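Local coordinates for regulator of g-protein signalling 1 (Homo sapiens, PDB 2BV1) that speeds GTP hydrolysis by G protein alpha subunits through its RGS domain, driving them into the inactive GDP-bound form and damping G protein-coupled receptor signalling, at residues A[40-43]-A[44-47]; A[57-60]-A[61-64]; A[123-126]-A[127-131]. All coordinates share one frame; numbering follows the deposited sequence.

Contact 1 of 3, residues A[40-43]-A[44-47]; sequences GSFL and KSEF
A Schellman motif closes helix 33-45 of this RGS domain, and Phe42 and Glu46 meet where its last turn gives way to the loop. Ahead of it the helix runs regularly, with Lys44 N bonded to Gly40 O and Ser45 N to Ser41 O. Then the turn tightens. Glu46 N gives its better bond to Leu43 O, 2.9 Å away but standing above the carbonyl plane, and only a weak one to Phe42 O. The stronger partner of Phe42 O is the hydroxyl Ser45 OG, at 2.7 Å; with chi1 at 64° that oxygen folds back between its own N and carbonyl carbon to reach it. Phe47, at positive phi, is the C' residue: Phe47 N turns to Lys44 O and Ser48 N to Leu43 O. Glu46 lays CG over one face of the Phe42 ring, toward the rim, and its carboxylate follows, OE2 coming to 3.7 Å from Phe42 CZ with the two planes 31° apart. The carboxylate's stronger tie is a salt bridge from OE2 to Arg129 NE. Helix 112-131 lies against this helix end, Phe42 meeting the Phe130 ring and Leu43 packing on Ser126.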
loop_
_atom_site.group_PDB
_atom_site.type_symbol
_atom_site.label_atom_id
_atom_site.label_comp_id
_atom_site.label_asym_id
_atom_site.label_seq_id
_atom_site.Cartn_x
_atom_site.Cartn_y
_atom_site.Cartn_z
ATOM N N GLY A 40 -8.452 -0.513 -0.752
ATOM C CA GLY A 40 -8.362 0.576 0.185
ATOM C C GLY A 40 -9.546 0.731 1.103
ATOM O O GLY A 40 -9.371 0.928 2.315
ATOM N N SER A 41 -10.767 0.714 0.523
ATOM C CA SER A 41 -11.967 0.873 1.305
ATOM C C SER A 41 -12.127 -0.276 2.311
ATOM O O SER A 41 -12.500 -0.067 3.450
ATOM C CB SER A 41 -13.206 0.938 0.391
ATOM O OG SER A 41 -13.056 1.984 -0.580
ATOM N N PHE A 42 -11.859 -1.491 1.868
ATOM C CA PHE A 42 -11.886 -2.691 2.766
ATOM C C PHE A 42 -10.854 -2.605 3.911
ATOM O O PHE A 42 -11.169 -2.870 5.047
ATOM C CB PHE A 42 -11.691 -3.998 1.933
ATOM C CG PHE A 42 -11.395 -5.217 2.772
ATOM C CD1 PHE A 42 -12.422 -5.963 3.319
ATOM C CD2 PHE A 42 -10.077 -5.642 2.980
ATOM C CE1 PHE A 42 -12.157 -7.099 4.077
ATOM C CE2 PHE A 42 -9.811 -6.766 3.734
ATOM C CZ PHE A 42 -10.845 -7.498 4.269
ATOM N N LEU A 43 -9.640 -2.165 3.604
ATOM C CA LEU A 43 -8.603 -1.967 4.628
ATOM C C LEU A 43 -9.032 -0.909 5.637
ATOM O O LEU A 43 -8.881 -1.091 6.856
ATOM C CB LEU A 43 -7.258 -1.612 3.983
ATOM C CG LEU A 43 -6.583 -2.630 3.031
ATOM C CD1 LEU A 43 -5.253 -2.121 2.646
ATOM C CD2 LEU A 43 -6.449 -4.043 3.662
ATOM N N LYS A 44 -9.629 0.185 5.140
ATOM C CA LYS A 44 -10.133 1.233 5.996
ATOM C C LYS A 44 -11.218 0.671 6.917
ATOM O O LYS A 44 -11.159 0.883 8.116
ATOM C CB LYS A 44 -10.626 2.457 5.172
ATOM C CG LYS A 44 -10.223 3.790 5.779
ATOM C CD LYS A 44 -10.464 5.044 4.890
ATOM C CE LYS A 44 -10.271 6.335 5.696
ATOM N NZ LYS A 44 -8.822 6.767 5.820
ATOM N N SER A 45 -12.162 -0.099 6.392
ATOM C CA SER A 45 -13.147 -0.763 7.271
ATOM C C SER A 45 -12.537 -1.702 8.333
ATOM O O SER A 45 -13.193 -1.982 9.340
ATOM C CB SER A 45 -14.251 -1.508 6.476
ATOM O OG SER A 45 -13.781 -2.600 5.681
ATOM N N GLU A 46 -11.296 -2.139 8.089
ATOM C CA GLU A 46 -10.532 -3.110 8.910
ATOM C C GLU A 46 -9.413 -2.506 9.756
ATOM O O GLU A 46 -8.595 -3.256 10.316
ATOM C CB GLU A 46 -9.806 -4.070 7.959
ATOM C CG GLU A 46 -10.407 -5.401 7.788
ATOM C CD GLU A 46 -9.357 -6.465 7.546
ATOM O OE1 GLU A 46 -8.225 -6.160 7.108
ATOM O OE2 GLU A 46 -9.687 -7.625 7.819
ATOM N N PHE A 47 -9.350 -1.169 9.786
ATOM C CA PHE A 47 -8.291 -0.380 10.408
ATOM C C PHE A 47 -6.859 -0.795 10.029
ATOM O O PHE A 47 -5.978 -0.819 10.890
ATOM C CB PHE A 47 -8.460 -0.397 11.940
ATOM C CG PHE A 47 -9.852 -0.130 12.401
ATOM C CD1 PHE A 47 -10.708 -1.191 12.710
ATOM C CD2 PHE A 47 -10.315 1.165 12.529
ATOM C CE1 PHE A 47 -12.013 -0.972 13.151
ATOM C CE2 PHE A 47 -11.612 1.416 12.980
ATOM C CZ PHE A 47 -12.479 0.331 13.297
#

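Contact 2 of 3, residues A[57-60]-A[61-64]; sequences ACED and YKKT
Glu59 lies alongside Lys62, both side chains pointing the same way, and their ends close a salt bridge one helical turn apart. Lys62 NZ meets Glu59 OE1 on its syn side at 2.8 Å, 23° out of the carboxylate plane. Two bends bring the charges together: Glu59 folds at chi2 and Lys62 at chi3 (-82°), the latter turn carrying Lys62 CE past Cys58 O at 3.5 Å. Gln115 of helix 112-131 grips both halves of the pair, its NE2 on Glu59 OE1 and its OE1 on Lys62 NZ, which ties the end of helix 50-62 to helix 112-131 and is likely to limit how far the two ends can swing. Were Glu59 cut back to an alanine, the Lys62 ammonium would probably lose its carboxylate mate and Gln115 NE2 that acceptor. All this happens where helix 50-62 of the RGS domain runs out. Tyr61 N still makes a short bond of 2.7 Å to Ala57 O, and Lys62 N one to Cys58 O, but the next amide, Lys63 N, finds Asp60 O only weakly, at 3.4 Å. Asp60 O is held better by a side chain: Thr64 OG1 donates to it at 2.8 Å, tilted 28° from the carbonyl plane. Lys63 runs its CG and CD along Glu59 O, both at 3.7 Å. Tyr61 leaves the helix on its buried side, presenting its ring edge to Cys58 O; farther out its hydroxyl bonds to Thr107 O, and the ring packs edge-to-face with Phe111 and against Leu69 and Ile76.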
loop_
_atom_site.group_PDB
_atom_site.type_symbol
_atom_site.label_atom_id
_atom_site.label_comp_id
_atom_site.label_asym_id
_atom_site.label_seq_id
_atom_site.Cartn_x
_atom_site.Cartn_y
_atom_site.Cartn_z
ATOM N N ALA A 57 2.311 5.888 -1.053
ATOM C CA ALA A 57 3.238 7.008 -0.798
ATOM C C ALA A 57 4.651 6.670 -1.280
ATOM O O ALA A 57 5.393 7.519 -1.791
ATOM C CB ALA A 57 3.253 7.370 0.682
ATOM N N CYS A 58 5.043 5.404 -1.107
ATOM C CA CYS A 58 6.379 4.980 -1.524
ATOM C C CYS A 58 6.511 5.030 -3.038
ATOM O O CYS A 58 7.549 5.410 -3.548
ATOM C CB CYS A 58 6.688 3.550 -1.012
ATOM S SG CYS A 58 6.907 3.488 0.757
ATOM N N GLU A 59 5.447 4.648 -3.742
ATOM C CA GLU A 59 5.402 4.686 -5.211
ATOM C C GLU A 59 5.555 6.133 -5.666
ATOM O O GLU A 59 6.342 6.440 -6.542
ATOM C CB GLU A 59 4.092 4.086 -5.745
ATOM C CG GLU A 59 3.979 2.547 -5.528
ATOM C CD GLU A 59 5.098 1.819 -6.215
ATOM O OE1 GLU A 59 6.037 1.361 -5.525
ATOM O OE2 GLU A 59 5.081 1.778 -7.467
ATOM N N ASP A 60 4.858 7.013 -4.972
ATOM C CA ASP A 60 4.894 8.429 -5.269
ATOM C C ASP A 60 6.248 9.068 -4.876
ATOM O O ASP A 60 6.764 9.958 -5.585
ATOM C CB ASP A 60 3.591 9.066 -4.727
ATOM C CG ASP A 60 3.806 10.267 -3.905
ATOM O OD1 ASP A 60 4.227 11.299 -4.478
ATOM O OD2 ASP A 60 3.500 10.180 -2.675
ATOM N N TYR A 61 6.886 8.543 -3.827
ATOM C CA TYR A 61 8.232 9.001 -3.449
ATOM C C TYR A 61 9.267 8.712 -4.548
ATOM O O TYR A 61 10.161 9.534 -4.830
ATOM C CB TYR A 61 8.653 8.407 -2.105
ATOM C CG TYR A 61 10.085 8.612 -1.742
ATOM C CD1 TYR A 61 10.492 9.776 -1.067
ATOM C CD2 TYR A 61 11.055 7.616 -2.009
ATOM C CE1 TYR A 61 11.825 9.971 -0.710
ATOM C CE2 TYR A 61 12.413 7.816 -1.658
ATOM C CZ TYR A 61 12.780 8.994 -1.003
ATOM O OH TYR A 61 14.096 9.225 -0.653
ATOM N N LYS A 62 9.112 7.557 -5.184
ATOM C CA LYS A 62 10.062 7.048 -6.179
ATOM C C LYS A 62 10.060 7.816 -7.475
ATOM O O LYS A 62 11.041 7.770 -8.209
ATOM C CB LYS A 62 9.777 5.567 -6.474
ATOM C CG LYS A 62 10.473 4.638 -5.509
ATOM C CD LYS A 62 10.199 3.145 -5.846
ATOM C CE LYS A 62 8.892 2.657 -5.309
ATOM N NZ LYS A 62 8.776 1.141 -5.358
ATOM N N LYS A 63 8.960 8.500 -7.775
ATOM C CA LYS A 63 8.887 9.356 -8.946
ATOM C C LYS A 63 9.052 10.845 -8.546
ATOM O O LYS A 63 8.675 11.722 -9.301
ATOM C CB LYS A 63 7.547 9.177 -9.675
ATOM C CG LYS A 63 7.023 7.720 -9.915
ATOM C CD LYS A 63 5.470 7.741 -9.938
ATOM C CE LYS A 63 4.818 6.459 -10.461
ATOM N NZ LYS A 63 3.715 5.926 -9.553
ATOM N N THR A 64 9.590 11.131 -7.357
ATOM C CA THR A 64 9.709 12.519 -6.879
ATOM C C THR A 64 11.078 13.050 -7.275
ATOM O O THR A 64 12.085 12.306 -7.259
ATOM C CB THR A 64 9.501 12.624 -5.317
ATOM O OG1 THR A 64 8.134 12.369 -4.980
ATOM C CG2 THR A 64 9.892 14.021 -4.756
#

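Contact 3 of 3, residues A[123-126]-A[127-131]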
loop_
_atom_site.group_PDB
_atom_site.type_symbol
_atom_site.label_atom_id
_atom_site.label_comp_id
_atom_site.label_asym_id
_atom_site.label_seq_id
_atom_site.Cartn_x
_atom_site.Cartn_y
_atom_site.Cartn_z
ATOM N N GLU A 123 -0.051 -9.026 1.070
ATOM C CA GLU A 123 -0.172 -10.222 0.221
ATOM C C GLU A 123 -0.626 -11.438 0.988
ATOM O O GLU A 123 -1.444 -12.179 0.505
ATOM C CB GLU A 123 1.118 -10.499 -0.508
ATOM C CG GLU A 123 1.006 -11.416 -1.710
ATOM C CD GLU A 123 2.285 -11.452 -2.586
ATOM O OE1 GLU A 123 3.416 -11.150 -2.095
ATOM O OE2 GLU A 123 2.159 -11.743 -3.805
ATOM N N LYS A 124 -0.132 -11.598 2.206
ATOM C CA LYS A 124 -0.317 -12.795 2.970
ATOM C C LYS A 124 -1.461 -12.720 3.959
ATOM O O LYS A 124 -1.984 -13.724 4.342
ATOM C CB LYS A 124 0.973 -13.156 3.691
ATOM C CG LYS A 124 2.116 -13.453 2.734
ATOM C CD LYS A 124 1.677 -14.354 1.533
ATOM C CE LYS A 124 2.882 -15.081 0.923
ATOM N NZ LYS A 124 3.028 -14.856 -0.550
ATOM N N ASP A 125 -1.915 -11.536 4.312
ATOM C CA ASP A 125 -2.956 -11.411 5.323
ATOM C C ASP A 125 -4.248 -10.733 4.803
ATOM O O ASP A 125 -5.282 -11.361 4.646
ATOM C CB ASP A 125 -2.331 -10.626 6.489
ATOM C CG ASP A 125 -3.310 -10.316 7.606
ATOM O OD1 ASP A 125 -4.151 -11.163 7.929
ATOM O OD2 ASP A 125 -3.247 -9.186 8.150
ATOM N N SER A 126 -4.191 -9.445 4.510
ATOM C CA SER A 126 -5.426 -8.710 4.246
ATOM C C SER A 126 -5.933 -8.909 2.794
ATOM O O SER A 126 -7.135 -8.873 2.578
ATOM C CB SER A 126 -5.251 -7.225 4.551
ATOM O OG SER A 126 -4.221 -6.694 3.783
ATOM N N TYR A 127 -5.033 -9.119 1.832
ATOM C CA TYR A 127 -5.415 -9.402 0.466
ATOM C C TYR A 127 -6.282 -10.694 0.331
ATOM O O TYR A 127 -7.373 -10.621 -0.258
ATOM C CB TYR A 127 -4.207 -9.432 -0.436
ATOM C CG TYR A 127 -4.424 -9.947 -1.823
ATOM C CD1 TYR A 127 -5.235 -9.254 -2.730
ATOM C CD2 TYR A 127 -3.794 -11.110 -2.256
ATOM C CE1 TYR A 127 -5.413 -9.745 -4.030
ATOM C CE2 TYR A 127 -3.972 -11.597 -3.513
ATOM C CZ TYR A 127 -4.790 -10.897 -4.419
ATOM O OH TYR A 127 -4.945 -11.406 -5.676
ATOM N N PRO A 128 -5.819 -11.848 0.863
ATOM C CA PRO A 128 -6.714 -13.011 0.876
ATOM C C PRO A 128 -8.075 -12.775 1.541
ATOM O O PRO A 128 -9.079 -13.240 1.023
ATOM C CB PRO A 128 -5.905 -14.086 1.645
ATOM C CG PRO A 128 -4.469 -13.669 1.454
ATOM C CD PRO A 128 -4.461 -12.186 1.333
ATOM N N ARG A 129 -8.108 -12.079 2.671
ATOM C CA ARG A 129 -9.359 -11.788 3.368
ATOM C C ARG A 129 -10.294 -10.936 2.518
ATOM O O ARG A 129 -11.499 -11.182 2.480
ATOM C CB ARG A 129 -9.071 -11.046 4.667
ATOM C CG ARG A 129 -10.197 -11.041 5.685
ATOM C CD ARG A 129 -9.694 -10.786 7.106
ATOM N NE ARG A 129 -8.696 -9.706 7.201
ATOM C CZ ARG A 129 -7.409 -9.893 7.462
ATOM N NH1 ARG A 129 -6.904 -11.120 7.607
ATOM N NH2 ARG A 129 -6.604 -8.851 7.562
ATOM N N PHE A 130 -9.723 -9.933 1.856
ATOM C CA PHE A 130 -10.465 -9.079 0.915
ATOM C C PHE A 130 -11.172 -9.898 -0.182
ATOM O O PHE A 130 -12.353 -9.620 -0.559
ATOM C CB PHE A 130 -9.496 -8.129 0.265
ATOM C CG PHE A 130 -10.056 -7.396 -0.899
ATOM C CD1 PHE A 130 -11.058 -6.438 -0.719
ATOM C CD2 PHE A 130 -9.554 -7.616 -2.161
ATOM C CE1 PHE A 130 -11.560 -5.747 -1.798
ATOM C CE2 PHE A 130 -10.059 -6.935 -3.233
ATOM C CZ PHE A 130 -11.059 -5.991 -3.051
ATOM N N LEU A 131 -10.452 -10.896 -0.698
ATOM C CA LEU A 131 -10.996 -11.700 -1.769
ATOM C C LEU A 131 -12.135 -12.555 -1.308
ATOM O O LEU A 131 -12.876 -13.072 -2.126
ATOM C CB LEU A 131 -9.913 -12.549 -2.443
ATOM C CG LEU A 131 -8.767 -11.831 -3.156
ATOM C CD1 LEU A 131 -7.748 -12.818 -3.632
ATOM C CD2 LEU A 131 -9.306 -11.006 -4.331
#
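Glu123 O lies in plane at the edge of the Tyr127 ring, 3.8 Å from Tyr127 CD2; over one face, toward the rim, comes Leu131 CD1 of the same segment as the ring, 3.6 Å above the plane. The second flat group, the Arg129 guanidinium, has Asp125 O and Ser126 CA over one face and the Asp125 carboxylate carbon CG in plane at its edge. Asp125 and Arg129 run side by side to form an i to i+4 salt bridge. Arg129 NH1 gives a nearly straight bond (168°) to Asp125 OD1 at 2.8 Å; NH2 reaches OD2 only weakly, at 3.4 Å. The planes are turned 58° apart, and OD1 is met from above the carboxylate plane. A bend at chi3 (44°) brings the guanidinium alongside the Asp125 carboxylate, and its NE takes a second carboxylate, that of Glu46, so this one guanidinium serves two acids. One residue earlier, Pro128 has no amide hydrogen to give, and its CD presses on Glu123 O at 3.1 Å. Regular bonding resumes at Phe130 N, which binds Ser126 O at 2.9 Å. Beyond these segments Tyr127 OH bonds to Trp22 O, and Phe130 packs against Phe39 and Tyr136. A wider pi-type turn followed by a kink at an internal proline is what shapes helix 112-131 here, near its C-terminal end, within the all-helical RGS domain.

Along the chain the three contacts come in series, each a local one, on or at the end of one helix of the RGS domain: contact 1 at the end of helix 33-45, contact 2 at the end of helix 50-62, contact 3 in the last turns of helix 112-131. Contacts 1 and 3 are neighbours, their centres about 12 Å apart, and touch directly, so residues some eighty positions apart share one interface. Contact 2 lies across the chain's centre from both, its centre about 22 Å from that of contact 1 and about 24 Å from that of contact 3. Helix 112-131 spans the distance: Gln115 near its start meets contact 2, and its far end carries contact 3, joining the two regions.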